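Local coordinates for protein AP endonuclease, family 2 (Brucella melitensis biovar Abortus, PDB 3NGF) that binds manganese in a TIM barrel and probably interconverts hydroxypyruvate and its aldehyde isomer, as expected of a hydroxypyruvate isomerase of the hyi family, at residues A181-L186 with F207-I212; F20-F25 with G252-G257; F67-G72 with D96-Y101; N132-A137 with V175-V180. All coordinates share one frame; numbering follows the deposited sequence.

Contact 1. Residues A181-L186 with F207-I212; sequences AVQLDL and FSHVQI. With MN (manganese (II) ion), chain C.
Asp185 OD2 and Gln211 OE1 bind the same manganese ion, at 2.2 Å and 2.3 Å, from neighbouring parallel strands of a TIM barrel. Glu150, Glu247 and two waters complete the six ligands. The two oxygens are 3.2 Å apart as fellow ligands of one metal, not as a hydrogen-bonded pair. Gln211 OE1 also accepts a hydrogen bond from Gln183 NE2 at 3.0 Å; the donor stands above the carbonyl plane of Gln211, with the two amides turned 83° apart. Gln183 reaches it on an extended chain, CG anti to the backbone N (chi1 180°). Glu41 takes the other end of the Gln211 amide, through NE2, and also bonds His209 NE2, an arrangement consistent with holding OE1, not NE2, toward the metal.

Beneath these ligands the strands are laced in parallel fashion: Leu184 N gives to His209 O, Gln211 N to Leu184 O, and Leu186 N to Gln211 O, the last nearly straight. Ser208 N bonds Val182 O farther back, where the chain turns a corner. Asp185 ends its strand as the N-cap of the following helix.

Leu184 and Phe207 point to the other face, toward the surrounding helices, and Leu186 CD1 packs on Val210 CG1 at 4.0 Å. Leu184 CD2 sits over the centre of the Phe207 ring in a CH-pi contact, 3.9 Å from the centroid and 7° off the normal.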
# COMPACT_ATOMS: atom_id res chain seq x y z
N ALA A 181 -0.72 -11.45 0.15
CA ALA A 181 -1.10 -11.10 -1.22
C ALA A 181 -0.28 -9.94 -1.75
O ALA A 181 0.63 -9.46 -1.10
CB ALA A 181 -2.60 -10.80 -1.32
N VAL A 182 -0.62 -9.53 -2.96
CA VAL A 182 0.05 -8.43 -3.65
C VAL A 182 -0.73 -7.13 -3.45
O VAL A 182 -1.98 -7.12 -3.42
CB VAL A 182 0.16 -8.74 -5.14
CG1 VAL A 182 0.83 -7.55 -5.93
CG2 VAL A 182 0.96 -10.04 -5.36
N GLN A 183 0.01 -6.04 -3.25
CA GLN A 183 -0.52 -4.70 -3.28
C GLN A 183 -0.27 -4.16 -4.70
O GLN A 183 0.87 -3.94 -5.09
CB GLN A 183 0.19 -3.85 -2.24
CG GLN A 183 -0.25 -2.38 -2.14
CD GLN A 183 0.32 -1.70 -0.94
OE1 GLN A 183 0.51 -2.31 0.11
NE2 GLN A 183 0.60 -0.40 -1.06
N LEU A 184 -1.35 -4.00 -5.47
CA LEU A 184 -1.29 -3.62 -6.89
C LEU A 184 -1.46 -2.10 -7.03
O LEU A 184 -2.59 -1.58 -7.03
CB LEU A 184 -2.40 -4.37 -7.64
CG LEU A 184 -2.62 -4.08 -9.12
CD1 LEU A 184 -1.32 -4.23 -9.90
CD2 LEU A 184 -3.76 -4.96 -9.71
N ASP A 185 -0.34 -1.39 -7.10
CA ASP A 185 -0.31 0.05 -7.36
C ASP A 185 -0.20 0.21 -8.89
O ASP A 185 0.81 -0.19 -9.53
CB ASP A 185 0.85 0.68 -6.58
CG ASP A 185 0.97 2.19 -6.74
OD1 ASP A 185 0.64 2.69 -7.82
OD2 ASP A 185 1.45 2.89 -5.82
N LEU A 186 -1.27 0.73 -9.49
CA LEU A 186 -1.38 0.71 -10.95
C LEU A 186 -0.41 1.70 -11.59
O LEU A 186 -0.03 1.58 -12.78
CB LEU A 186 -2.83 0.97 -11.39
CG LEU A 186 -3.78 -0.17 -11.06
CD1 LEU A 186 -5.22 0.26 -11.31
CD2 LEU A 186 -3.43 -1.45 -11.87
N PHE A 207 -4.56 -10.01 -5.42
CA PHE A 207 -4.26 -8.70 -4.88
C PHE A 207 -5.34 -8.27 -3.90
O PHE A 207 -6.52 -8.45 -4.17
CB PHE A 207 -4.03 -7.63 -5.99
CG PHE A 207 -5.19 -7.43 -6.90
CD1 PHE A 207 -5.38 -8.24 -8.02
CD2 PHE A 207 -6.09 -6.39 -6.68
CE1 PHE A 207 -6.47 -8.05 -8.86
CE2 PHE A 207 -7.18 -6.20 -7.52
CZ PHE A 207 -7.37 -7.04 -8.62
N SER A 208 -4.92 -7.73 -2.74
CA SER A 208 -5.85 -7.35 -1.66
C SER A 208 -5.97 -5.84 -1.48
O SER A 208 -6.75 -5.37 -0.65
CB SER A 208 -5.43 -7.98 -0.34
OG SER A 208 -5.54 -9.38 -0.41
N HIS A 209 -5.19 -5.09 -2.25
CA HIS A 209 -5.24 -3.64 -2.21
C HIS A 209 -4.78 -3.15 -3.56
O HIS A 209 -3.97 -3.80 -4.23
CB HIS A 209 -4.37 -3.08 -1.08
CG HIS A 209 -4.62 -1.63 -0.80
ND1 HIS A 209 -5.87 -1.14 -0.47
CD2 HIS A 209 -3.79 -0.55 -0.84
CE1 HIS A 209 -5.80 0.18 -0.33
NE2 HIS A 209 -4.54 0.56 -0.54
N VAL A 210 -5.33 -2.01 -3.95
CA VAL A 210 -5.04 -1.34 -5.20
C VAL A 210 -4.73 0.12 -4.84
O VAL A 210 -5.32 0.67 -3.92
CB VAL A 210 -6.22 -1.44 -6.19
CG1 VAL A 210 -5.95 -0.59 -7.48
CG2 VAL A 210 -6.51 -2.90 -6.54
N GLN A 211 -3.79 0.71 -5.55
CA GLN A 211 -3.50 2.13 -5.46
C GLN A 211 -3.47 2.73 -6.86
O GLN A 211 -3.24 2.01 -7.85
CB GLN A 211 -2.17 2.37 -4.76
CG GLN A 211 -2.23 2.09 -3.25
CD GLN A 211 -0.87 2.14 -2.63
OE1 GLN A 211 0.09 1.64 -3.19
NE2 GLN A 211 -0.77 2.78 -1.47
N ILE A 212 -3.74 4.03 -6.93
CA ILE A 212 -3.81 4.79 -8.18
C ILE A 212 -3.12 6.16 -8.11
O ILE A 212 -3.05 6.81 -7.05
CB ILE A 212 -5.27 4.97 -8.69
CG1 ILE A 212 -6.09 5.88 -7.75
CG2 ILE A 212 -5.94 3.60 -8.90
CD1 ILE A 212 -7.50 6.24 -8.29
MN MN C . 2.13 2.54 -3.74
O HOH W 1 2.73 2.19 -1.37
O HOH W 2 4.20 3.44 -3.88

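Contact 2. Residues F20-F25 with G252-G257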
# COMPACT_ATOMS: atom_id res chain seq x y z
N PHE A 20 -3.51 16.13 1.19
CA PHE A 20 -3.82 17.04 2.29
C PHE A 20 -2.58 17.57 3.03
O PHE A 20 -2.67 17.95 4.21
CB PHE A 20 -4.81 16.38 3.26
CG PHE A 20 -6.11 16.03 2.62
CD1 PHE A 20 -7.03 17.01 2.31
CD2 PHE A 20 -6.41 14.71 2.31
CE1 PHE A 20 -8.23 16.69 1.72
CE2 PHE A 20 -7.60 14.38 1.73
CZ PHE A 20 -8.52 15.38 1.43
N ASN A 21 -1.45 17.67 2.32
CA ASN A 21 -0.20 18.13 2.94
C ASN A 21 -0.19 19.64 3.18
O ASN A 21 0.79 20.21 3.70
CB ASN A 21 1.02 17.74 2.10
CG ASN A 21 1.40 16.28 2.24
OD1 ASN A 21 0.58 15.39 2.59
ND2 ASN A 21 2.68 16.02 1.96
N GLU A 22 -1.29 20.30 2.84
CA GLU A 22 -1.50 21.70 3.17
C GLU A 22 -1.62 21.89 4.69
O GLU A 22 -1.42 23.01 5.19
CB GLU A 22 -2.77 22.24 2.50
CG GLU A 22 -2.69 22.36 0.96
CD GLU A 22 -3.00 21.05 0.17
OE1 GLU A 22 -3.51 20.06 0.70
OE2 GLU A 22 -2.74 21.05 -1.05
N VAL A 23 -1.93 20.81 5.40
CA VAL A 23 -2.03 20.84 6.87
C VAL A 23 -1.16 19.74 7.48
O VAL A 23 -0.80 18.79 6.78
CB VAL A 23 -3.50 20.73 7.35
CG1 VAL A 23 -4.35 21.90 6.80
CG2 VAL A 23 -4.12 19.37 7.00
N PRO A 24 -0.81 19.87 8.78
CA PRO A 24 -0.05 18.81 9.45
C PRO A 24 -0.86 17.51 9.54
O PRO A 24 -2.08 17.52 9.42
CB PRO A 24 0.20 19.39 10.86
CG PRO A 24 -0.11 20.84 10.78
CD PRO A 24 -1.16 20.96 9.71
N PHE A 25 -0.15 16.40 9.73
CA PHE A 25 -0.71 15.06 9.62
C PHE A 25 -2.01 14.85 10.39
O PHE A 25 -3.00 14.37 9.83
CB PHE A 25 0.35 14.06 10.09
CG PHE A 25 -0.11 12.61 10.06
CD1 PHE A 25 -0.33 11.95 8.86
CD2 PHE A 25 -0.28 11.91 11.25
CE1 PHE A 25 -0.73 10.62 8.84
CE2 PHE A 25 -0.68 10.59 11.23
CZ PHE A 25 -0.91 9.94 10.01
N GLY A 252 -2.15 20.71 -7.35
CA GLY A 252 -2.14 21.93 -6.58
C GLY A 252 -2.72 21.67 -5.21
O GLY A 252 -2.29 20.75 -4.51
N LYS A 253 -3.70 22.48 -4.82
CA LYS A 253 -4.41 22.28 -3.56
C LYS A 253 -5.17 20.96 -3.63
O LYS A 253 -5.85 20.71 -4.62
CB LYS A 253 -5.39 23.42 -3.32
CG LYS A 253 -6.20 23.30 -2.03
CD LYS A 253 -7.11 24.51 -1.85
CE LYS A 253 -7.87 24.45 -0.54
NZ LYS A 253 -6.91 24.37 0.60
N THR A 254 -5.11 20.15 -2.57
CA THR A 254 -5.71 18.83 -2.60
C THR A 254 -7.20 18.88 -3.03
O THR A 254 -7.58 18.16 -3.96
CB THR A 254 -5.60 18.10 -1.24
OG1 THR A 254 -4.21 17.95 -0.87
CG2 THR A 254 -6.23 16.74 -1.30
N GLU A 255 -8.01 19.71 -2.37
CA GLU A 255 -9.47 19.73 -2.62
C GLU A 255 -9.83 20.29 -4.01
O GLU A 255 -10.88 19.96 -4.56
CB GLU A 255 -10.25 20.51 -1.56
CG GLU A 255 -10.38 19.83 -0.18
CD GLU A 255 -9.24 20.18 0.78
OE1 GLU A 255 -8.15 20.59 0.29
OE2 GLU A 255 -9.43 20.05 2.02
N SER A 256 -8.97 21.14 -4.56
CA SER A 256 -9.22 21.67 -5.90
C SER A 256 -9.10 20.61 -6.99
O SER A 256 -9.59 20.80 -8.11
CB SER A 256 -8.26 22.81 -6.22
OG SER A 256 -8.40 23.84 -5.25
N GLY A 257 -8.42 19.53 -6.65
CA GLY A 257 -8.22 18.39 -7.55
C GLY A 257 -9.25 17.28 -7.48
O GLY A 257 -9.14 16.30 -8.21
O HOH W 3 -0.93 16.94 -0.37
O HOH W 4 -6.01 20.70 2.13
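Thr254 fits against Phe20 and Glu22 with every branch of its side chain in use, and it carries the tight half of this contact between two loops of the TIM barrel, one following strand 11-15 and the other following strand 243-246. Its methyl CG2 stands over the centre of the Phe20 ring, 3.6 Å from the centroid and 12° off the normal, a close CH-pi contact. The torsion that places CG2 anti to the backbone N puts OG1 beside that N (chi1 -59°). OG1 accepts from Phe20 N at 2.8 Å and donates to Glu22 OE1 at 2.7 Å, meeting the syn lone pair of the carboxylate. The other oxygen, Glu22 OE2, takes the backbone N of Thr254 at 3.0 Å from above the carboxylate plane. Glu22 thus grips both the hydroxyl and the amide of one residue. Its chain bends at chi2 (84°) within a type I turn from Phe20 to Val23.

Phe20 is buried, with the side chains of Arg28 and Leu31 of helix 25-34 also touching it. Glu255 OE2 comes up to the ring edge in its plane, 3.6 Å from CE1.

The outer side is looser and wetter. One water donates to both Glu22 OE1 and Glu255 OE1, and another accepts from Asn21 N while holding Thr254 OG1 weakly. Lys253 NZ makes a long salt bridge to Glu255 OE1, 4.0 Å away. With the bridging water and this lysine close by, the repulsion between the two carboxylates is probably eased, while the threonine hydroxyl, acting as both acceptor and donor, ties the two loops together.

Contact 3. Residues F67-G72 with D96-Y101; sequences FNMPPG and DIALHY
Phe67 drives the far end of its ring against the helix backbone around Tyr101: CZ lies 3.7 Å from Tyr101 CB, and CE1 is only slightly farther from the same atom. The two side chains cross at about a right angle, and the Tyr101 ring leads away from the contact, its OH bonded to the carbonyl of Phe48. The carbonyl oxygen of Ala98 stands at the edge of the Phe67 ring, near its plane and 3.9 Å from CZ. Phe67 reaches this place with CG between its own backbone N and carbonyl carbon (chi1 60°), the crowded position.

Ala98 is the next point of contact along the helix. Its CB meets Met69 CG at 3.8 Å and Pro70 CD at 4.1 Å, so one methyl touches two consecutive residues of the chain leaving the strand. The CA atoms of Met69 and Ala98 are 5.3 Å apart, a close approach, consistent with the small side chain of Ala98.

This is the strand-to-helix packing of a TIM barrel: strand 63-68 runs out into a loop at Met69, and helix 88-104, which follows it in sequence, lies back against its outer side. Asn68 points away from the helix, while Phe67 and Pro70 point toward it. Met69 has its first side-chain bond directed neither at nor away from the helix; its chain is extended beyond CG and also touches Phe91 and Val95 of the same helix, as well as Leu140 of helix 122-140.

Toward the exposed side the packing thins to a single pair of carbons, Pro70 CG and Ile97 CG2, 4.2 Å apart.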
# COMPACT_ATOMS: atom_id res chain seq x y z
N PHE A 67 -1.46 0.46 6.21
CA PHE A 67 -0.21 1.18 6.45
C PHE A 67 0.97 0.20 6.38
O PHE A 67 0.78 -1.01 6.14
CB PHE A 67 -0.22 2.02 7.73
CG PHE A 67 -0.45 1.22 9.00
CD1 PHE A 67 0.65 0.71 9.71
CD2 PHE A 67 -1.74 0.95 9.45
CE1 PHE A 67 0.46 -0.03 10.90
CE2 PHE A 67 -1.95 0.25 10.61
CZ PHE A 67 -0.86 -0.25 11.34
N ASN A 68 2.17 0.75 6.45
CA ASN A 68 3.38 -0.08 6.29
C ASN A 68 3.97 -0.47 7.62
O ASN A 68 3.91 0.28 8.60
CB ASN A 68 4.46 0.67 5.52
CG ASN A 68 4.06 1.05 4.13
OD1 ASN A 68 2.96 0.77 3.68
ND2 ASN A 68 4.99 1.72 3.41
N MET A 69 4.61 -1.63 7.64
CA MET A 69 5.46 -2.00 8.77
C MET A 69 6.69 -1.06 8.84
O MET A 69 7.04 -0.41 7.85
CB MET A 69 5.89 -3.46 8.63
CG MET A 69 4.72 -4.44 8.53
SD MET A 69 5.30 -6.13 8.63
CE MET A 69 3.74 -7.03 8.79
N PRO A 70 7.36 -0.99 10.00
CA PRO A 70 8.53 -0.10 10.11
C PRO A 70 9.55 -0.41 8.99
O PRO A 70 9.80 -1.59 8.69
CB PRO A 70 9.09 -0.43 11.49
CG PRO A 70 7.92 -0.91 12.27
CD PRO A 70 7.01 -1.61 11.30
N PRO A 71 10.12 0.62 8.37
CA PRO A 71 10.99 0.43 7.21
C PRO A 71 12.50 0.32 7.49
O PRO A 71 13.29 0.11 6.55
CB PRO A 71 10.74 1.70 6.44
CG PRO A 71 10.60 2.71 7.49
CD PRO A 71 9.87 2.05 8.61
N GLY A 72 12.90 0.45 8.75
CA GLY A 72 14.31 0.64 9.11
C GLY A 72 14.65 2.12 9.16
O GLY A 72 13.79 2.94 9.46
N ASP A 96 5.79 -7.00 15.54
CA ASP A 96 5.11 -6.74 16.82
C ASP A 96 4.61 -5.30 16.90
O ASP A 96 3.47 -5.05 17.32
CB ASP A 96 6.04 -7.03 18.01
CG ASP A 96 6.34 -8.51 18.18
OD1 ASP A 96 5.45 -9.33 17.92
OD2 ASP A 96 7.47 -8.85 18.59
N ILE A 97 5.48 -4.38 16.51
CA ILE A 97 5.20 -2.96 16.54
C ILE A 97 4.06 -2.64 15.57
O ILE A 97 3.09 -1.98 15.95
CB ILE A 97 6.46 -2.14 16.16
CG1 ILE A 97 7.56 -2.28 17.22
CG2 ILE A 97 6.10 -0.65 16.01
CD1 ILE A 97 8.85 -1.55 16.85
N ALA A 98 4.17 -3.15 14.34
CA ALA A 98 3.08 -2.99 13.35
C ALA A 98 1.73 -3.56 13.83
O ALA A 98 0.69 -2.93 13.64
CB ALA A 98 3.49 -3.63 12.02
N LEU A 99 1.77 -4.73 14.46
CA LEU A 99 0.58 -5.42 15.00
C LEU A 99 -0.08 -4.57 16.09
O LEU A 99 -1.32 -4.42 16.07
CB LEU A 99 0.92 -6.84 15.51
CG LEU A 99 -0.21 -7.72 16.07
CD1 LEU A 99 -1.38 -7.84 15.08
CD2 LEU A 99 0.31 -9.12 16.49
N HIS A 100 0.71 -4.01 17.00
CA HIS A 100 0.19 -3.10 18.04
C HIS A 100 -0.64 -1.98 17.43
O HIS A 100 -1.77 -1.75 17.85
CB HIS A 100 1.32 -2.51 18.91
CG HIS A 100 0.87 -1.37 19.77
ND1 HIS A 100 0.06 -1.55 20.88
CD2 HIS A 100 1.08 -0.04 19.67
CE1 HIS A 100 -0.19 -0.37 21.43
NE2 HIS A 100 0.42 0.56 20.72
N TYR A 101 -0.09 -1.32 16.41
CA TYR A 101 -0.83 -0.27 15.73
C TYR A 101 -2.02 -0.80 14.93
O TYR A 101 -3.09 -0.19 14.94
CB TYR A 101 0.10 0.53 14.80
CG TYR A 101 0.92 1.57 15.49
CD1 TYR A 101 2.05 1.22 16.23
CD2 TYR A 101 0.59 2.91 15.41
CE1 TYR A 101 2.81 2.17 16.87
CE2 TYR A 101 1.34 3.87 16.03
CZ TYR A 101 2.45 3.50 16.77
OH TYR A 101 3.19 4.46 17.41

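Contact 4. Residues N132-A137 with V175-V180; sequences NFRYAA and VNRPNV
Helix 122-140 packs here against the connection that leads from helix 165-175 into strand 180-185, a mixed contact in which the end of helix 165-175 accepts one hydrogen bond from helix 122-140 and the turn before the strand gives one to it, with an apolar patch alongside. At one end Arg134 NE donates to Val175 O at 3.0 Å, with the oxygen close to the guanidinium plane, while its NH2 goes to the carbonyl of Arg174. Arg134 thus bonds to two consecutive carbonyls at the end of helix 165-175. At the other end Asn179 ND2 donates to Ala137 O, 3.0 Å away, in the carbonyl plane and on a lone pair; the same nitrogen also serves Ile145 O.

Between these bonds the two arginine side chains cross at about a right angle. Their guanidinium planes are 2° apart, but it is the aliphatic part of Arg134 that covers the other group: CG lies 3.8 Å above the centre of the Arg177 guanidinium. The like charges are close, Arg134 NE and Arg177 NH1 being 4.0 Å apart. A salt bridge from Arg177 NE to Asp138 and a bond from Arg177 NH1 to Asn176 O would offset part of the repulsion.

On the buried side Ala137 CB touches Arg177 CB and Val180 CG2, each at 3.6 Å. Val180 CG1 comes to the edge of the Phe133 ring, 3.8 Å from CD2, and Val175 CG2 packs on Phe133 CB. A helix of the outer layer packed on the connection from the next helix into its parallel strand is part of the beta/alpha architecture of a TIM barrel.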
# COMPACT_ATOMS: atom_id res chain seq x y z
N ASN A 132 10.58 -14.30 6.15
CA ASN A 132 10.01 -13.14 6.85
C ASN A 132 8.50 -12.99 6.65
O ASN A 132 7.73 -12.70 7.60
CB ASN A 132 10.76 -11.84 6.49
CG ASN A 132 12.09 -11.68 7.26
OD1 ASN A 132 12.22 -12.14 8.42
ND2 ASN A 132 13.07 -11.03 6.63
N PHE A 133 8.08 -13.19 5.41
CA PHE A 133 6.65 -13.15 5.06
C PHE A 133 5.90 -14.30 5.72
O PHE A 133 4.79 -14.12 6.17
CB PHE A 133 6.46 -13.11 3.53
CG PHE A 133 6.30 -11.69 3.00
CD1 PHE A 133 7.36 -10.79 3.02
CD2 PHE A 133 5.07 -11.25 2.58
CE1 PHE A 133 7.20 -9.47 2.60
CE2 PHE A 133 4.90 -9.96 2.14
CZ PHE A 133 5.95 -9.06 2.16
N ARG A 134 6.50 -15.48 5.79
CA ARG A 134 5.84 -16.57 6.54
C ARG A 134 5.66 -16.24 8.02
O ARG A 134 4.58 -16.52 8.59
CB ARG A 134 6.61 -17.88 6.39
CG ARG A 134 6.43 -18.54 5.07
CD ARG A 134 7.28 -19.80 4.93
NE ARG A 134 7.08 -20.41 3.61
CZ ARG A 134 7.82 -21.39 3.10
NH1 ARG A 134 8.86 -21.90 3.77
NH2 ARG A 134 7.53 -21.85 1.90
N TYR A 135 6.70 -15.67 8.64
CA TYR A 135 6.63 -15.27 10.05
C TYR A 135 5.52 -14.24 10.22
O TYR A 135 4.66 -14.36 11.09
CB TYR A 135 7.94 -14.68 10.56
CG TYR A 135 7.85 -14.19 11.99
CD1 TYR A 135 8.06 -15.07 13.07
CD2 TYR A 135 7.52 -12.87 12.27
CE1 TYR A 135 7.95 -14.62 14.37
CE2 TYR A 135 7.40 -12.43 13.56
CZ TYR A 135 7.61 -13.30 14.61
OH TYR A 135 7.49 -12.83 15.90
N ALA A 136 5.50 -13.22 9.36
CA ALA A 136 4.49 -12.18 9.48
C ALA A 136 3.08 -12.76 9.31
O ALA A 136 2.16 -12.39 10.04
CB ALA A 136 4.75 -11.07 8.43
N ALA A 137 2.92 -13.64 8.32
CA ALA A 137 1.64 -14.27 8.04
C ALA A 137 1.18 -15.01 9.26
O ALA A 137 0.04 -14.91 9.65
CB ALA A 137 1.75 -15.23 6.83
N VAL A 175 5.63 -18.42 -0.72
CA VAL A 175 5.38 -18.13 0.72
C VAL A 175 4.34 -19.11 1.27
O VAL A 175 4.48 -19.63 2.41
CB VAL A 175 4.93 -16.67 0.93
CG1 VAL A 175 4.34 -16.43 2.35
CG2 VAL A 175 6.09 -15.70 0.63
N ASN A 176 3.30 -19.37 0.48
CA ASN A 176 2.31 -20.42 0.77
C ASN A 176 1.57 -20.14 2.08
O ASN A 176 1.53 -20.99 2.99
CB ASN A 176 2.98 -21.80 0.78
CG ASN A 176 1.98 -22.94 0.63
OD1 ASN A 176 1.07 -22.87 -0.19
ND2 ASN A 176 2.16 -24.01 1.42
N ARG A 177 0.99 -18.94 2.17
CA ARG A 177 0.16 -18.55 3.32
C ARG A 177 -1.05 -17.79 2.79
O ARG A 177 -0.90 -16.85 2.01
CB ARG A 177 0.94 -17.66 4.29
CG ARG A 177 2.13 -18.36 4.96
CD ARG A 177 1.67 -19.36 6.00
NE ARG A 177 2.78 -19.88 6.81
CZ ARG A 177 3.63 -20.81 6.41
NH1 ARG A 177 3.51 -21.38 5.23
NH2 ARG A 177 4.61 -21.20 7.23
N PRO A 178 -2.26 -18.18 3.24
CA PRO A 178 -3.47 -17.55 2.66
C PRO A 178 -3.62 -16.06 2.95
O PRO A 178 -4.20 -15.32 2.12
CB PRO A 178 -4.61 -18.35 3.27
CG PRO A 178 -4.01 -19.72 3.48
CD PRO A 178 -2.60 -19.43 3.97
N ASN A 179 -3.08 -15.60 4.08
CA ASN A 179 -3.16 -14.16 4.43
C ASN A 179 -1.92 -13.35 3.94
O ASN A 179 -1.44 -12.43 4.61
CB ASN A 179 -3.42 -13.96 5.93
CG ASN A 179 -2.29 -14.43 6.79
OD1 ASN A 179 -1.66 -15.47 6.52
ND2 ASN A 179 -2.02 -13.67 7.86
N VAL A 180 -1.46 -13.69 2.74
CA VAL A 180 -0.41 -12.93 2.07
C VAL A 180 -0.91 -12.67 0.65
O VAL A 180 -1.51 -13.58 0.03
CB VAL A 180 0.91 -13.72 2.02
CG1 VAL A 180 1.96 -13.00 1.21
CG2 VAL A 180 1.44 -13.99 3.43

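Overall arrangement
All four contacts belong to one eight-stranded barrel. Contact 1 lies nearest its middle, about 7 Å from the centre of the chain, and holds two of the four protein ligands of the manganese. Contact 4 runs straight into it in sequence, since 175-180 leads to 181-186; their centres are about 17 Å apart. Contacts 3 and 4 touch where Met69 CE meets Ala136 CB at 4.2 Å, joining the loop after strand 63-68 to helix 122-140. The side chain of Phe67 in contact 3 is about 12 Å from the metal, and that of Phe133 in contact 4 about 14 Å. Contact 2 joins the first and last barrel loops, its centre about 36 Å from that of contact 4.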